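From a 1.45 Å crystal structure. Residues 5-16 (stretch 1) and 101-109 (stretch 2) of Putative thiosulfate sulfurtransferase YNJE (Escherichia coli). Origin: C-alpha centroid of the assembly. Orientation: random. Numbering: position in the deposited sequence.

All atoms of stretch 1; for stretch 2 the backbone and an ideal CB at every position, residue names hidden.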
# COMPACT_ATOMS: atom_id res chain seq x y z
N GLU A 5 1.71 29.50 -21.47
CA GLU A 5 2.65 28.50 -22.00
C GLU A 5 3.71 28.10 -20.98
O GLU A 5 3.95 28.80 -19.99
CB GLU A 5 3.35 29.01 -23.27
CG GLU A 5 2.54 28.86 -24.54
CD GLU A 5 3.29 29.35 -25.77
OE1 GLU A 5 4.31 30.07 -25.61
OE2 GLU A 5 2.86 29.02 -26.90
N LEU A 6 4.35 26.96 -21.24
CA LEU A 6 5.44 26.48 -20.40
C LEU A 6 6.65 27.41 -20.52
O LEU A 6 6.90 27.96 -21.60
CB LEU A 6 5.84 25.06 -20.81
CG LEU A 6 4.76 23.99 -20.62
CD1 LEU A 6 4.92 22.83 -21.61
CD2 LEU A 6 4.77 23.50 -19.19
N ALA A 7 7.37 27.58 -19.41
CA ALA A 7 8.67 28.26 -19.41
C ALA A 7 9.66 27.47 -20.28
O ALA A 7 9.27 26.50 -20.93
CB ALA A 7 9.19 28.39 -17.99
N LYS A 8 10.94 27.87 -20.30
CA LYS A 8 11.88 27.22 -21.23
C LYS A 8 12.16 25.75 -20.80
O LYS A 8 12.33 25.49 -19.60
CB LYS A 8 13.17 28.04 -21.41
CG LYS A 8 14.21 27.88 -20.33
CD LYS A 8 15.62 28.24 -20.83
CE LYS A 8 16.65 27.27 -20.25
NZ LYS A 8 16.63 25.91 -20.92
N PRO A 9 12.17 24.81 -21.76
CA PRO A 9 12.41 23.40 -21.39
C PRO A 9 13.75 23.18 -20.71
O PRO A 9 14.71 23.91 -20.97
CB PRO A 9 12.39 22.66 -22.73
CG PRO A 9 11.79 23.63 -23.73
CD PRO A 9 11.99 24.99 -23.21
N LEU A 10 13.80 22.20 -19.81
CA LEU A 10 15.01 21.90 -19.04
C LEU A 10 15.32 20.43 -19.15
O LEU A 10 14.39 19.60 -19.11
CB LEU A 10 14.78 22.24 -17.56
CG LEU A 10 14.64 23.71 -17.14
CD1 LEU A 10 14.08 23.80 -15.73
CD2 LEU A 10 15.96 24.45 -17.24
N THR A 11 16.59 20.07 -19.31
CA THR A 11 17.00 18.68 -19.15
C THR A 11 17.11 18.38 -17.67
O THR A 11 17.11 19.31 -16.83
CB THR A 11 18.35 18.41 -19.79
OG1 THR A 11 19.35 19.21 -19.12
CG2 THR A 11 18.30 18.71 -21.28
N LEU A 12 17.19 17.11 -17.31
CA LEU A 12 17.35 16.74 -15.93
C LEU A 12 18.60 17.38 -15.34
O LEU A 12 18.58 17.84 -14.22
CB LEU A 12 17.38 15.22 -15.73
CG LEU A 12 17.34 14.73 -14.28
CD1 LEU A 12 16.04 15.14 -13.61
CD2 LEU A 12 17.57 13.22 -14.21
N ASP A 13 19.72 17.36 -16.07
CA ASP A 13 20.95 17.96 -15.53
C ASP A 13 20.76 19.44 -15.26
O ASP A 13 21.25 19.96 -14.26
CB ASP A 13 22.14 17.78 -16.47
CG ASP A 13 23.42 18.35 -15.88
OD1 ASP A 13 23.97 17.73 -14.94
OD2 ASP A 13 23.85 19.45 -16.32
N GLN A 14 20.12 20.14 -16.18
CA GLN A 14 19.82 21.55 -16.00
C GLN A 14 18.93 21.79 -14.79
O GLN A 14 19.16 22.69 -13.97
CB GLN A 14 19.19 22.14 -17.24
CG GLN A 14 20.15 22.28 -18.39
CD GLN A 14 19.46 22.78 -19.64
OE1 GLN A 14 18.41 22.26 -20.04
NE2 GLN A 14 20.03 23.80 -20.27
N LEU A 15 17.90 20.97 -14.68
CA LEU A 15 17.00 21.06 -13.56
C LEU A 15 17.74 20.90 -12.23
O LEU A 15 17.49 21.65 -11.27
CB LEU A 15 15.91 19.99 -13.71
CG LEU A 15 14.79 20.04 -12.68
CD1 LEU A 15 13.90 21.26 -12.81
CD2 LEU A 15 13.95 18.77 -12.81
N GLN A 16 18.64 19.92 -12.15
CA GLN A 16 19.41 19.68 -10.93
C GLN A 16 20.34 20.85 -10.61
O GLN A 16 20.47 21.23 -9.44
CB GLN A 16 20.22 18.39 -11.06
CG GLN A 16 19.35 17.12 -10.97
CD GLN A 16 20.09 15.86 -11.41
OE1 GLN A 16 21.20 15.94 -11.94
NE2 GLN A 16 19.48 14.68 -11.19
N UNK A 101 5.44 29.72 -10.31
CA UNK A 101 5.80 30.69 -11.37
C UNK A 101 6.81 30.22 -12.41
O UNK A 101 7.06 30.92 -13.39
CB UNK A 101 6.36 31.95 -10.71
N UNK A 102 7.36 29.02 -12.25
CA UNK A 102 8.40 28.56 -13.16
C UNK A 102 8.15 27.10 -13.52
O UNK A 102 8.74 26.22 -12.90
CB UNK A 102 9.79 28.74 -12.54
N UNK A 103 7.27 26.87 -14.50
CA UNK A 103 6.80 25.53 -14.88
C UNK A 103 7.23 25.25 -16.30
O UNK A 103 6.81 25.92 -17.24
CB UNK A 103 5.28 25.41 -14.74
N UNK A 104 8.10 24.25 -16.45
CA UNK A 104 8.67 23.84 -17.74
C UNK A 104 8.33 22.37 -18.04
O UNK A 104 7.76 21.69 -17.19
CB UNK A 104 10.19 24.04 -17.74
N UNK A 105 8.69 21.92 -19.23
CA UNK A 105 8.72 20.49 -19.54
C UNK A 105 10.13 19.95 -19.27
O UNK A 105 11.13 20.66 -19.45
CB UNK A 105 8.31 20.24 -20.99
N UNK A 106 10.20 18.71 -18.78
CA UNK A 106 11.48 18.03 -18.61
C UNK A 106 11.79 17.40 -19.96
O UNK A 106 11.16 16.41 -20.34
CB UNK A 106 11.44 16.99 -17.49
N UNK A 107 12.71 18.02 -20.71
CA UNK A 107 12.85 17.73 -22.14
C UNK A 107 13.34 16.34 -22.43
O UNK A 107 12.87 15.72 -23.38
CB UNK A 107 13.81 18.73 -22.79
N UNK A 108 14.21 15.82 -21.57
CA UNK A 108 14.80 14.49 -21.76
C UNK A 108 14.16 13.41 -20.88
O UNK A 108 14.72 12.34 -20.72
CB UNK A 108 16.30 14.55 -21.47
N UNK A 109 12.97 13.69 -20.33
CA UNK A 109 12.30 12.75 -19.45
C UNK A 109 12.10 11.38 -20.07
O UNK A 109 11.61 11.29 -21.18
CB UNK A 109 10.94 13.32 -19.03

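Position 101 has nothing of stretch 1 within reach of its ideal CB, so this contact hardly restricts the choice; the residue is Thr101. Position 102 is scarcely more constrained: its CB lies 5.5 Å from Ala7 CB and points sideways, so a small residue would leave a gap and a longer one could reach over. His102 does the latter, its ring lying obliquely against the Ala7 methyl.

At 103 the extended backbone sends CB sideways, 4.9 Å from Leu6 CD2, while the carbonyl O accepts a hydrogen bond from Ala7 N (2.8 Å). An apolar neighbour favours an aliphatic side chain, and beta-branched types suit these strand angles. Ile103 brings its CG2 to 4.1 Å from Leu6 CD2, although the end of the chain leads away.

Position 104 is the most telling. Its ideal CB is only 3.2 Å from Lys8 O, an acceptor with no visible partner across the stretches, so there is little space for bulk and good reason for a short donor; serine, threonine or cysteine come to mind. Ser104, with chi1 in m, donates from OG to Lys8 O at 2.8 Å, and the same OG packs 3.5 Å from Ala7 CB.

The CB of 105 sits 4.3 Å from Leu6 CD1 and 5.1 Å from Pro9 CB, an apolar setting that would accept valine, isoleucine or leucine. Ile105 places CG2 3.6 Å from Pro9 CB. Its backbone is engaged too: Leu10 N donates to Ile105 O (3.1 Å), and a water links Ile105 N with Ala7 O.

At 106 CB points sideways, 4.3 Å from Leu10 O, but Leu12 and Leu15 offer hydrocarbon farther on, so a longer apolar chain is favoured. Leu106 (t, p) reaches them: CD1 lies 4.2 Å from both Leu12 CB and Leu15 CD2.

Position 107 points toward stretch 1, its CB 3.8 Å from Leu10 O, and its N donates to that oxygen (2.8 Å). A small or polar residue fits this beta turn, which runs from 106 to 109. Ser107 sets its OG 3.4 Å from Thr11 CG2.

The CB of 108 also points toward stretch 1, 5.0 Å from Leu12 N, an amide in the first turn of a helix and thus free of an intrahelical acceptor. A short acceptor such as aspartate or asparagine would serve. Asp108 takes that proton on OD1 (Leu12 N to Asp108 OD1, 2.9 Å), while a water bridges OD2 to Asp13 N.

Position 109 meets nothing of stretch 1; it is Ala109.

Stretch 2 101-109: THISILSDA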
# COMPACT_ATOMS: atom_id res chain seq x y z
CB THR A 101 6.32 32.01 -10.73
OG1 THR A 101 7.53 31.75 -10.04
CG2 THR A 101 5.30 32.57 -9.73
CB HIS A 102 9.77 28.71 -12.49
CG HIS A 102 10.92 28.54 -13.43
ND1 HIS A 102 10.85 27.76 -14.56
CD2 HIS A 102 12.18 29.03 -13.38
CE1 HIS A 102 12.01 27.79 -15.19
NE2 HIS A 102 12.84 28.55 -14.49
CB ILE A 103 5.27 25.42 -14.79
CG1 ILE A 103 4.79 25.77 -13.39
CG2 ILE A 103 4.79 23.97 -15.15
CD1 ILE A 103 3.29 25.85 -13.27
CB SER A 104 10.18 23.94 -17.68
OG SER A 104 10.61 25.26 -17.42
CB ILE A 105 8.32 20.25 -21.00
CG1 ILE A 105 8.02 18.79 -21.25
CG2 ILE A 105 9.41 20.71 -21.95
CD1 ILE A 105 7.14 18.59 -22.44
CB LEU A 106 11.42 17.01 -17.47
CG LEU A 106 12.74 16.28 -17.17
CD1 LEU A 106 13.80 17.21 -16.72
CD2 LEU A 106 12.48 15.21 -16.09
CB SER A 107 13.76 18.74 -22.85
OG SER A 107 15.00 18.85 -22.22
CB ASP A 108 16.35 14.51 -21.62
CG ASP A 108 16.84 14.83 -20.21
OD1 ASP A 108 16.05 15.36 -19.39
OD2 ASP A 108 18.01 14.51 -19.91
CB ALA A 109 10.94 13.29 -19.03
O HOH W 1 9.06 23.87 -21.32
O HOH W 2 20.06 15.64 -18.42
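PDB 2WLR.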